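Local coordinates for protein DYNE8 (Micromonospora chersina, PDB 4AMM) that serves as the acyltransferase domain of an iterative enediyne polyketide synthase of dynemicin biosynthesis, probably transferring acyl units to the synthase's carrier domain, at residues 81-86 against 90-95; 213-218 against 236-241; 248-253 against 279-284; 364-369 against 382-387. All coordinates share one frame; numbering follows the deposited sequence.

Contact 1. Residues 81-86 against 90-95; sequences RLLDAG and FLVVGG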
loop_
_atom_site.group_PDB
_atom_site.type_symbol
_atom_site.label_atom_id
_atom_site.label_comp_id
_atom_site.label_asym_id
_atom_site.label_seq_id
_atom_site.Cartn_x
_atom_site.Cartn_y
_atom_site.Cartn_z
ATOM N N ARG A 81 7.294 22.214 -0.187
ATOM C CA ARG A 81 6.923 20.782 -0.126
ATOM C C ARG A 81 5.637 20.642 0.669
ATOM O O ARG A 81 5.667 20.819 1.915
ATOM C CB ARG A 81 8.027 19.990 0.563
ATOM C CG ARG A 81 7.839 18.452 0.430
ATOM C CD ARG A 81 8.899 17.601 1.017
ATOM N NE ARG A 81 10.200 17.908 0.427
ATOM C CZ ARG A 81 11.310 17.251 0.761
ATOM N NH1 ARG A 81 11.242 16.263 1.646
ATOM N NH2 ARG A 81 12.464 17.569 0.207
ATOM N N LEU A 82 4.539 20.310 0.002
ATOM C CA LEU A 82 3.201 20.128 0.593
ATOM C C LEU A 82 2.770 18.750 0.100
ATOM O O LEU A 82 2.513 18.604 -1.116
ATOM C CB LEU A 82 2.273 21.238 0.156
ATOM C CG LEU A 82 0.926 21.256 0.906
ATOM C CD1 LEU A 82 0.049 22.397 0.329
ATOM C CD2 LEU A 82 0.118 19.984 0.901
ATOM N N LEU A 83 2.693 17.730 0.944
ATOM C CA LEU A 83 2.340 16.391 0.514
ATOM C C LEU A 83 1.082 16.047 1.320
ATOM O O LEU A 83 1.248 15.747 2.503
ATOM C CB LEU A 83 3.473 15.405 0.787
ATOM C CG LEU A 83 4.862 15.749 0.180
ATOM C CD1 LEU A 83 5.806 14.651 0.600
ATOM C CD2 LEU A 83 4.710 15.832 -1.344
ATOM N N ASP A 84 -0.090 16.196 0.748
ATOM C CA ASP A 84 -1.322 15.827 1.515
ATOM C C ASP A 84 -1.982 14.662 0.775
ATOM O O ASP A 84 -2.845 14.851 -0.076
ATOM C CB ASP A 84 -2.244 17.020 1.620
ATOM C CG ASP A 84 -3.363 16.728 2.578
ATOM O OD1 ASP A 84 -3.634 15.503 2.882
ATOM O OD2 ASP A 84 -4.004 17.731 2.993
ATOM N N ALA A 85 -1.542 13.472 1.150
ATOM C CA ALA A 85 -2.059 12.281 0.519
ATOM C C ALA A 85 -3.563 12.168 0.697
ATOM O O ALA A 85 -4.243 11.821 -0.222
ATOM C CB ALA A 85 -1.344 10.993 1.012
ATOM N N GLY A 86 -4.122 12.499 1.895
ATOM C CA GLY A 86 -5.559 12.389 2.090
ATOM C C GLY A 86 -6.443 13.378 1.432
ATOM O O GLY A 86 -7.686 13.284 1.445
ATOM N N PHE A 90 -0.337 17.588 -4.054
ATOM C CA PHE A 90 1.079 17.420 -3.889
ATOM C C PHE A 90 1.820 18.539 -4.594
ATOM O O PHE A 90 1.497 18.871 -5.753
ATOM C CB PHE A 90 1.560 16.095 -4.445
ATOM C CG PHE A 90 0.811 14.908 -3.920
ATOM C CD1 PHE A 90 1.227 14.265 -2.710
ATOM C CD2 PHE A 90 -0.293 14.452 -4.557
ATOM C CE1 PHE A 90 0.510 13.186 -2.232
ATOM C CE2 PHE A 90 -0.972 13.392 -4.102
ATOM C CZ PHE A 90 -0.560 12.798 -2.904
ATOM N N LEU A 91 2.746 19.198 -3.883
ATOM C CA LEU A 91 3.529 20.348 -4.429
ATOM C C LEU A 91 4.933 20.158 -4.000
ATOM O O LEU A 91 5.214 20.022 -2.794
ATOM C CB LEU A 91 2.930 21.646 -3.882
ATOM C CG LEU A 91 3.665 22.946 -4.157
ATOM C CD1 LEU A 91 5.125 23.118 -3.672
ATOM C CD2 LEU A 91 3.606 23.432 -5.491
ATOM N N VAL A 92 5.861 20.205 -4.975
ATOM C CA VAL A 92 7.266 19.981 -4.628
ATOM C C VAL A 92 8.105 20.926 -5.446
ATOM O O VAL A 92 8.007 20.891 -6.674
ATOM C CB VAL A 92 7.677 18.511 -4.926
ATOM C CG1 VAL A 92 9.092 18.280 -4.619
ATOM C CG2 VAL A 92 6.859 17.531 -4.098
ATOM N N VAL A 93 8.871 21.779 -4.742
ATOM C CA VAL A 93 9.890 22.626 -5.393
ATOM C C VAL A 93 11.261 22.078 -4.921
ATOM O O VAL A 93 11.453 21.839 -3.753
ATOM C CB VAL A 93 9.712 24.093 -4.925
ATOM C CG1 VAL A 93 10.836 24.982 -5.542
ATOM C CG2 VAL A 93 8.380 24.603 -5.290
ATOM N N GLY A 94 12.161 21.811 -5.844
ATOM C CA GLY A 94 13.450 21.259 -5.441
ATOM C C GLY A 94 13.478 19.735 -5.305
ATOM O O GLY A 94 14.370 19.224 -4.661
ATOM N N GLY A 95 12.509 18.984 -5.889
ATOM C CA GLY A 95 12.561 17.471 -5.909
ATOM C C GLY A 95 13.633 17.049 -6.898
ATOM O O GLY A 95 14.380 17.946 -7.479
HETATM O O HOH W 1 10.995 19.874 -1.428
#
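Leu-83 and Phe-90 both hold CG opposite the carbonyl carbon and beside the backbone N (chi1 -56° and -53°), which brings the leucine methyl and the ring together on one face of an antiparallel beta hairpin. Strand 81-84 is its outer strand, at the edge of a four-stranded sheet. Within the two segments the strands are tied through one hydrogen-bonded pair: Leu-82 N gives to Leu-91 O at 2.9 Å, nearly straight at 167°, and Leu-91 N returns a bond to Leu-82 O at 2.8 Å. Beyond them, Leu-83 CD2 bridges two neighbours, lying 4.1 Å from Phe-90 CD1 and 3.9 Å from Val-92 CG2, with the leucine and phenylalanine side chains crossing at about a right angle. The far end of the ring reaches the start of the 3-10 segment, where Phe-90 CZ lies 3.8 Å from Ala-85 CA. Helix 376-387 also packs on this ring. With the ring of Phe-90 cut back to an alanine here, Leu-83 CD2 and Ala-85 would probably lose their apolar cover and a gap would open towards that helix. At the exposed end, a water accepts from Arg-81 NE at 2.8 Å and donates to Val-93 O at 3.1 Å.

Contact 2. Residues 213-218 against 236-241; sequences SGMLSL and VAVDNG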
loop_
_atom_site.group_PDB
_atom_site.type_symbol
_atom_site.label_atom_id
_atom_site.label_comp_id
_atom_site.label_asym_id
_atom_site.label_seq_id
_atom_site.Cartn_x
_atom_site.Cartn_y
_atom_site.Cartn_z
ATOM N N SER A 213 -8.918 -21.997 14.670
ATOM C CA SER A 213 -7.833 -20.998 14.901
ATOM C C SER A 213 -8.246 -19.720 14.283
ATOM O O SER A 213 -9.120 -19.565 13.456
ATOM C CB SER A 213 -6.487 -21.540 14.364
ATOM O OG SER A 213 -6.440 -21.640 12.987
ATOM N N GLY A 214 -7.481 -18.690 14.642
ATOM C CA GLY A 214 -7.758 -17.332 14.173
ATOM C C GLY A 214 -6.723 -16.317 14.577
ATOM O O GLY A 214 -5.575 -16.703 14.922
ATOM N N MET A 215 -7.176 -15.055 14.563
ATOM C CA MET A 215 -6.245 -13.894 14.764
ATOM C C MET A 215 -6.952 -12.842 15.596
ATOM O O MET A 215 -8.194 -12.681 15.525
ATOM C CB MET A 215 -5.740 -13.313 13.403
ATOM C CG MET A 215 -5.145 -14.360 12.536
ATOM S SD MET A 215 -4.654 -13.743 10.907
ATOM C CE MET A 215 -2.987 -13.062 11.184
ATOM N N LEU A 216 -6.160 -12.113 16.381
ATOM C CA LEU A 216 -6.643 -11.160 17.363
ATOM C C LEU A 216 -5.790 -9.884 17.232
ATOM O O LEU A 216 -4.541 -10.001 17.387
ATOM C CB LEU A 216 -6.561 -11.733 18.779
ATOM C CG LEU A 216 -7.088 -10.856 19.914
ATOM C CD1 LEU A 216 -8.621 -10.706 19.766
ATOM C CD2 LEU A 216 -6.748 -11.537 21.233
ATOM N N SER A 217 -6.372 -8.763 16.902
ATOM C CA SER A 217 -5.615 -7.529 16.723
ATOM C C SER A 217 -5.468 -6.774 17.988
ATOM O O SER A 217 -6.510 -6.584 18.681
ATOM C CB SER A 217 -6.283 -6.751 15.650
ATOM O OG SER A 217 -5.473 -5.590 15.369
ATOM N N LEU A 218 -4.295 -6.276 18.323
ATOM C CA LEU A 218 -4.112 -5.549 19.573
ATOM C C LEU A 218 -3.682 -4.110 19.280
ATOM O O LEU A 218 -2.734 -3.862 18.465
ATOM C CB LEU A 218 -2.992 -6.174 20.449
ATOM C CG LEU A 218 -3.139 -7.677 20.718
ATOM C CD1 LEU A 218 -1.910 -8.309 21.335
ATOM C CD2 LEU A 218 -4.345 -7.936 21.604
ATOM N N VAL A 236 3.007 -13.804 17.902
ATOM C CA VAL A 236 2.876 -12.656 17.014
ATOM C C VAL A 236 2.795 -13.100 15.586
ATOM O O VAL A 236 3.641 -13.913 15.107
ATOM C CB VAL A 236 4.084 -11.731 17.219
ATOM C CG1 VAL A 236 4.075 -10.589 16.250
ATOM C CG2 VAL A 236 4.044 -11.091 18.640
ATOM N N ALA A 237 1.776 -12.619 14.871
ATOM C CA ALA A 237 1.551 -12.916 13.494
ATOM C C ALA A 237 1.889 -11.740 12.616
ATOM O O ALA A 237 2.480 -11.940 11.541
ATOM C CB ALA A 237 0.036 -13.305 13.339
ATOM N N VAL A 238 1.519 -10.503 13.029
ATOM C CA VAL A 238 1.725 -9.372 12.133
ATOM C C VAL A 238 2.182 -8.220 13.031
ATOM O O VAL A 238 1.485 -7.806 13.955
ATOM C CB VAL A 238 0.418 -8.979 11.430
ATOM C CG1 VAL A 238 0.660 -7.740 10.494
ATOM C CG2 VAL A 238 -0.213 -10.152 10.662
ATOM N N ASP A 239 3.376 -7.693 12.786
ATOM C CA ASP A 239 3.904 -6.500 13.529
ATOM C C ASP A 239 3.729 -5.314 12.642
ATOM O O ASP A 239 4.549 -5.049 11.719
ATOM C CB ASP A 239 5.371 -6.695 13.881
ATOM C CG ASP A 239 5.946 -5.511 14.595
ATOM O OD1 ASP A 239 5.198 -4.584 15.016
ATOM O OD2 ASP A 239 7.241 -5.484 14.630
ATOM N N ASN A 240 2.611 -4.585 12.779
ATOM C CA ASN A 240 2.309 -3.494 11.800
ATOM C C ASN A 240 2.795 -2.154 12.246
ATOM O O ASN A 240 2.799 -1.202 11.473
ATOM C CB ASN A 240 0.811 -3.351 11.617
ATOM C CG ASN A 240 0.297 -4.297 10.612
ATOM O OD1 ASN A 240 1.047 -4.716 9.677
ATOM N ND2 ASN A 240 -0.967 -4.709 10.787
ATOM N N GLY A 241 3.220 -2.071 13.501
ATOM C CA GLY A 241 3.786 -0.810 14.073
ATOM C C GLY A 241 3.539 -0.713 15.552
ATOM O O GLY A 241 3.038 -1.634 16.222
#
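Two residues before Met-215, whose terminal methyl reaches across to Ala-237 and Val-238, the hydroxyl OG of Ser-213 is held by hydrogen bonds to Thr-209 OG1 and Ala-276 N at the start of strand 213-218. No hydrogen bond joins 213-218 to 236-241. Strand 244-250 runs between them, and the CA atoms of Met-215 and Ala-237 are 8.0 Å apart. The contact is therefore made over the top of the middle strand by one long side chain. Met-215 leaves its backbone with CG beside N, extends through chi2, then bends at its last torsion (chi3 85°), turning CE toward the second strand. There CE sits 3.7 Å from Ala-237 CB and 4.1 Å from Val-238 CG2, with the methionine chain crossing the valine at about a right angle. A classic beta bulge, in which Ala-237 and Val-238 both face Val-246, is consistent with one methyl meeting both. Val-246 of the middle strand also touches both Met-215 and Val-238. Further along, Asn-240 OD1 is hydrogen-bonded to NE2 of His-175, which belongs to a GHSLG sequence resembling a nucleophile elbow. The four strands 213-218, 235-241, 244-250 and 268-270, ordered 4-1-3-2 with two intervening helices, form the ferredoxin-like small subdomain characteristic of FabD-like (malonyl-CoA:ACP transacylase) acyltransferases.

Contact 3. Residues 248-253 against 279-284; sequences AGTRPE and SPLMAP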
loop_
_atom_site.group_PDB
_atom_site.type_symbol
_atom_site.label_atom_id
_atom_site.label_comp_id
_atom_site.label_asym_id
_atom_site.label_seq_id
_atom_site.Cartn_x
_atom_site.Cartn_y
_atom_site.Cartn_z
ATOM N N ALA A 248 -1.866 -14.667 16.833
ATOM C CA ALA A 248 -2.578 -15.796 16.186
ATOM C C ALA A 248 -2.376 -17.036 17.013
ATOM O O ALA A 248 -1.388 -17.236 17.700
ATOM C CB ALA A 248 -2.098 -16.006 14.777
ATOM N N GLY A 249 -3.398 -17.919 16.922
ATOM C CA GLY A 249 -3.338 -19.270 17.600
ATOM C C GLY A 249 -4.725 -19.902 17.549
ATOM O O GLY A 249 -5.519 -19.505 16.796
ATOM N N THR A 250 -4.760 -21.013 18.293
ATOM C CA THR A 250 -6.032 -21.692 18.400
ATOM C C THR A 250 -7.026 -20.789 19.158
ATOM O O THR A 250 -6.670 -19.846 19.874
ATOM C CB THR A 250 -5.909 -23.029 19.134
ATOM O OG1 THR A 250 -5.567 -22.759 20.477
ATOM C CG2 THR A 250 -4.911 -23.974 18.454
ATOM N N ARG A 251 -8.315 -21.158 19.157
ATOM C CA ARG A 251 -9.280 -20.333 19.866
ATOM C C ARG A 251 -9.039 -20.280 21.380
ATOM O O ARG A 251 -9.021 -19.189 21.987
ATOM C CB ARG A 251 -10.706 -20.788 19.458
ATOM C CG ARG A 251 -11.026 -20.479 17.988
ATOM C CD ARG A 251 -11.920 -19.230 17.725
ATOM N NE ARG A 251 -12.049 -19.090 16.264
ATOM C CZ ARG A 251 -11.607 -18.060 15.539
ATOM N NH1 ARG A 251 -11.032 -16.977 16.131
ATOM N NH2 ARG A 251 -11.762 -18.119 14.204
ATOM N N PRO A 252 -8.725 -21.395 22.044
ATOM C CA PRO A 252 -8.282 -21.282 23.447
ATOM C C PRO A 252 -7.088 -20.346 23.742
ATOM O O PRO A 252 -7.037 -19.637 24.758
ATOM C CB PRO A 252 -7.989 -22.762 23.897
ATOM C CG PRO A 252 -8.892 -23.499 22.990
ATOM C CD PRO A 252 -8.818 -22.802 21.624
ATOM N N GLU A 253 -6.120 -20.366 22.829
ATOM C CA GLU A 253 -4.987 -19.499 23.031
ATOM C C GLU A 253 -5.336 -18.044 22.916
ATOM O O GLU A 253 -4.874 -17.236 23.687
ATOM C CB GLU A 253 -3.899 -19.884 21.975
ATOM C CG GLU A 253 -3.269 -21.291 22.256
ATOM C CD GLU A 253 -2.421 -21.894 21.146
ATOM O OE1 GLU A 253 -2.470 -21.478 19.969
ATOM O OE2 GLU A 253 -1.705 -22.888 21.465
ATOM N N SER A 279 1.531 -18.212 11.726
ATOM C CA SER A 279 1.783 -18.957 12.946
ATOM C C SER A 279 2.248 -20.355 12.498
ATOM O O SER A 279 2.027 -20.764 11.374
ATOM C CB SER A 279 0.521 -19.053 13.838
ATOM O OG SER A 279 -0.333 -20.125 13.415
ATOM N N PRO A 280 2.750 -21.146 13.466
ATOM C CA PRO A 280 3.070 -22.557 13.193
ATOM C C PRO A 280 1.927 -23.399 12.673
ATOM O O PRO A 280 2.207 -24.430 12.072
ATOM C CB PRO A 280 3.575 -23.084 14.526
ATOM C CG PRO A 280 4.203 -21.835 15.183
ATOM C CD PRO A 280 3.292 -20.689 14.770
ATOM N N LEU A 281 0.689 -22.992 12.891
ATOM C CA LEU A 281 -0.462 -23.800 12.350
ATOM C C LEU A 281 -0.511 -23.753 10.857
ATOM O O LEU A 281 -1.240 -24.508 10.210
ATOM C CB LEU A 281 -1.806 -23.324 12.910
ATOM C CG LEU A 281 -1.827 -23.572 14.399
ATOM C CD1 LEU A 281 -3.120 -23.074 14.933
ATOM C CD2 LEU A 281 -1.638 -25.125 14.720
ATOM N N MET A 282 0.261 -22.880 10.208
ATOM C CA MET A 282 0.415 -22.843 8.739
ATOM C C MET A 282 1.552 -23.725 8.216
ATOM O O MET A 282 1.694 -23.727 6.974
ATOM C CB MET A 282 0.577 -21.381 8.246
ATOM C CG MET A 282 -0.519 -20.443 8.675
ATOM S SD MET A 282 -2.253 -21.017 8.301
ATOM C CE MET A 282 -1.993 -20.940 6.567
ATOM N N ALA A 283 2.187 -24.509 9.063
ATOM C CA ALA A 283 3.300 -25.329 8.531
ATOM C C ALA A 283 2.857 -26.321 7.416
ATOM O O ALA A 283 3.577 -26.472 6.452
ATOM C CB ALA A 283 3.954 -26.063 9.698
ATOM N N PRO A 284 1.675 -26.932 7.516
ATOM C CA PRO A 284 1.246 -27.821 6.408
ATOM C C PRO A 284 1.138 -27.072 5.091
ATOM O O PRO A 284 1.604 -27.545 3.944
ATOM C CB PRO A 284 -0.131 -28.360 6.900
ATOM C CG PRO A 284 -0.052 -28.353 8.293
ATOM C CD PRO A 284 0.720 -27.010 8.617
#
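A capping box at the start of helix 251-264 meets an ST turn that leads into helix 283-294, with Thr-250 and Leu-281 touching between them. Leu-281 CD1 comes within 4.1 Å of Thr-250 CG2, the two side chains crossing at about a right angle, and the same methyl lies 4.4 Å from the carbonyl carbon C of Gly-249. Two residues before Thr-250, Ala-248 CB faces Ser-279 CB at 4.1 Å. All these touches are van der Waals; no hydrogen bond crosses between the segments, and local polar bonds shape each. Thr-250 turns its OG1 between the backbone N and the carbonyl carbon (chi1 67°), where it takes a weak bond from Glu-253 N, which leaves CG2 to face the leucine. In return, Glu-253 OE1 accepts from Thr-250 N at 2.9 Å, the donor lying 38° out of the carboxylate plane. Gly-249 suits this closure, since a beta carbon there would strike Glu-253 OE1. The contact thus joins the end of a strand of the ferredoxin-like subdomain to the chain leaving that subdomain. On that chain, Ser-279 OG is doubly engaged, bonded to Ala-276 O and accepting from Leu-281 N at 3.1 Å.

Contact 4. Residues 364-369 against 382-387; sequences TAVSLD and TAALFA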
loop_
_atom_site.group_PDB
_atom_site.type_symbol
_atom_site.label_atom_id
_atom_site.label_comp_id
_atom_site.label_asym_id
_atom_site.label_seq_id
_atom_site.Cartn_x
_atom_site.Cartn_y
_atom_site.Cartn_z
ATOM N N THR A 364 3.928 9.196 5.037
ATOM C CA THR A 364 3.004 9.750 4.022
ATOM C C THR A 364 2.788 8.748 2.902
ATOM O O THR A 364 3.792 8.299 2.340
ATOM C CB THR A 364 3.638 11.003 3.390
ATOM O OG1 THR A 364 3.844 12.023 4.409
ATOM C CG2 THR A 364 2.791 11.632 2.247
ATOM N N ALA A 365 1.527 8.335 2.658
ATOM C CA ALA A 365 1.279 7.260 1.733
ATOM C C ALA A 365 -0.046 7.489 1.034
ATOM O O ALA A 365 -1.057 7.959 1.676
ATOM C CB ALA A 365 1.249 5.918 2.500
ATOM N N VAL A 366 -0.155 7.069 -0.202
ATOM C CA VAL A 366 -1.370 7.129 -0.985
ATOM C C VAL A 366 -1.490 5.898 -1.837
ATOM O O VAL A 366 -0.430 5.348 -2.233
ATOM C CB VAL A 366 -1.363 8.425 -1.812
ATOM C CG1 VAL A 366 -0.224 8.450 -2.755
ATOM C CG2 VAL A 366 -2.669 8.637 -2.541
ATOM N N SER A 367 -2.666 5.369 -2.109
ATOM C CA SER A 367 -2.799 4.141 -2.878
ATOM C C SER A 367 -3.288 4.448 -4.271
ATOM O O SER A 367 -4.240 5.245 -4.478
ATOM C CB SER A 367 -3.823 3.216 -2.169
ATOM O OG SER A 367 -3.941 2.034 -2.953
ATOM N N LEU A 368 -2.724 3.778 -5.268
ATOM C CA LEU A 368 -3.260 3.782 -6.614
ATOM C C LEU A 368 -4.595 3.072 -6.695
ATOM O O LEU A 368 -5.289 3.290 -7.699
ATOM C CB LEU A 368 -2.284 3.035 -7.540
ATOM C CG LEU A 368 -1.081 3.867 -7.929
ATOM C CD1 LEU A 368 -0.009 2.970 -8.504
ATOM C CD2 LEU A 368 -1.444 4.985 -8.977
ATOM N N ASP A 369 -4.929 2.174 -5.747
ATOM C CA ASP A 369 -6.242 1.483 -5.729
ATOM C C ASP A 369 -6.519 0.808 -7.066
ATOM O O ASP A 369 -7.508 1.064 -7.717
ATOM C CB ASP A 369 -7.335 2.408 -5.247
ATOM C CG ASP A 369 -8.584 1.664 -4.846
ATOM O OD1 ASP A 369 -8.587 0.388 -4.751
ATOM O OD2 ASP A 369 -9.585 2.396 -4.584
ATOM N N THR A 382 -1.151 8.861 -9.085
ATOM C CA THR A 382 -0.344 9.344 -10.212
ATOM C C THR A 382 0.065 10.771 -9.923
ATOM O O THR A 382 1.206 11.189 -10.251
ATOM C CB THR A 382 -1.118 9.230 -11.510
ATOM O OG1 THR A 382 -1.498 7.839 -11.687
ATOM C CG2 THR A 382 -0.246 9.583 -12.688
ATOM N N ALA A 383 -0.781 11.587 -9.265
ATOM C CA ALA A 383 -0.392 12.958 -8.885
ATOM C C ALA A 383 0.792 12.871 -7.940
ATOM O O ALA A 383 1.753 13.692 -8.086
ATOM C CB ALA A 383 -1.592 13.667 -8.126
ATOM N N ALA A 384 0.839 11.975 -6.969
ATOM C CA ALA A 384 1.911 11.832 -6.055
ATOM C C ALA A 384 3.196 11.486 -6.834
ATOM O O ALA A 384 4.261 12.091 -6.570
ATOM C CB ALA A 384 1.634 10.745 -4.978
ATOM N N LEU A 385 3.131 10.481 -7.734
ATOM C CA LEU A 385 4.351 10.072 -8.493
ATOM C C LEU A 385 4.812 11.282 -9.269
ATOM O O LEU A 385 6.078 11.456 -9.392
ATOM C CB LEU A 385 3.957 8.966 -9.401
ATOM C CG LEU A 385 3.661 7.605 -8.700
ATOM C CD1 LEU A 385 3.068 6.605 -9.617
ATOM C CD2 LEU A 385 4.956 6.993 -8.145
ATOM N N PHE A 386 3.947 12.048 -9.908
ATOM C CA PHE A 386 4.402 13.167 -10.748
ATOM C C PHE A 386 5.014 14.237 -9.898
ATOM O O PHE A 386 6.134 14.707 -10.152
ATOM C CB PHE A 386 3.244 13.703 -11.625
ATOM C CG PHE A 386 3.649 14.881 -12.481
ATOM C CD1 PHE A 386 4.228 14.618 -13.734
ATOM C CD2 PHE A 386 3.515 16.162 -12.028
ATOM C CE1 PHE A 386 4.649 15.694 -14.528
ATOM C CE2 PHE A 386 3.950 17.236 -12.790
ATOM C CZ PHE A 386 4.498 16.993 -14.094
ATOM N N ALA A 387 4.368 14.699 -8.830
ATOM C CA ALA A 387 4.879 15.825 -8.049
ATOM C C ALA A 387 6.183 15.427 -7.421
ATOM O O ALA A 387 7.092 16.284 -7.316
ATOM C CB ALA A 387 3.854 16.275 -7.015
#
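Strand 365-367 and the turn after it lie alongside the last turns of helix 376-387, with Val-366 CA 7.7 Å from Ala-384 CA and Leu-368 CA 7.2 Å from Thr-382 CA. At that spacing the small alanine admits a close approach: Val-366 CG1 rests 3.7 Å from Ala-384 CB. The valine reaches it by placing CG1 between its own backbone N and carbonyl carbon (chi1 62°). Leu-368 makes the second touch from beyond the strand. Although its CB does not point at the helix, the branch swings over, and its methyl CD2 lies 3.9 Å from both Thr-382 N and Thr-382 OG1, the two side chains meeting at a slant. The threonine hydroxyl is already bonded to Met-378 O and Trp-161 NE1, so the leucine methyl packs against a polar group whose needs are met. An ST turn shapes the chain around Leu-368: Ser-367 OG accepts from Asp-369 N at 3.0 Å, and the same OG is also bonded to Gly-351 O. Strand 365-367 is an edge strand of the parallel sheet, next to strand 344-347. The helix covers this margin through Ala-384, which also touches Leu-344, while Ala-383, Ala-384 and Ala-387 pack on Phe-90 of strand 89-92, and Thr-382 and Ala-383 on Leu-5 of strand 4-10, joining the two sheets.

Contacts 1 and 4 are neighbours, their centres about 10 Å apart, and share the packing of Phe-90 against helix 376-387. The hairpin of contact 1 is partly solvent-exposed and held by backbone bonds and a water bridge, whereas contact 4 is buried and relies on methyl groups across its strand-helix interface. Contacts 2 and 3, also buried, have centres about 11 Å apart and both reach the sheet of the ferredoxin-like subdomain, joined where Gly-214 N meets Gly-249 O. Neither has a hydrogen bond across its segments; contact 2 spans a strand, while contact 3 joins a strand end and helix start to the turn that leads into another helix. Contacts 1 and 3 are furthest apart, about 44 Å between centres.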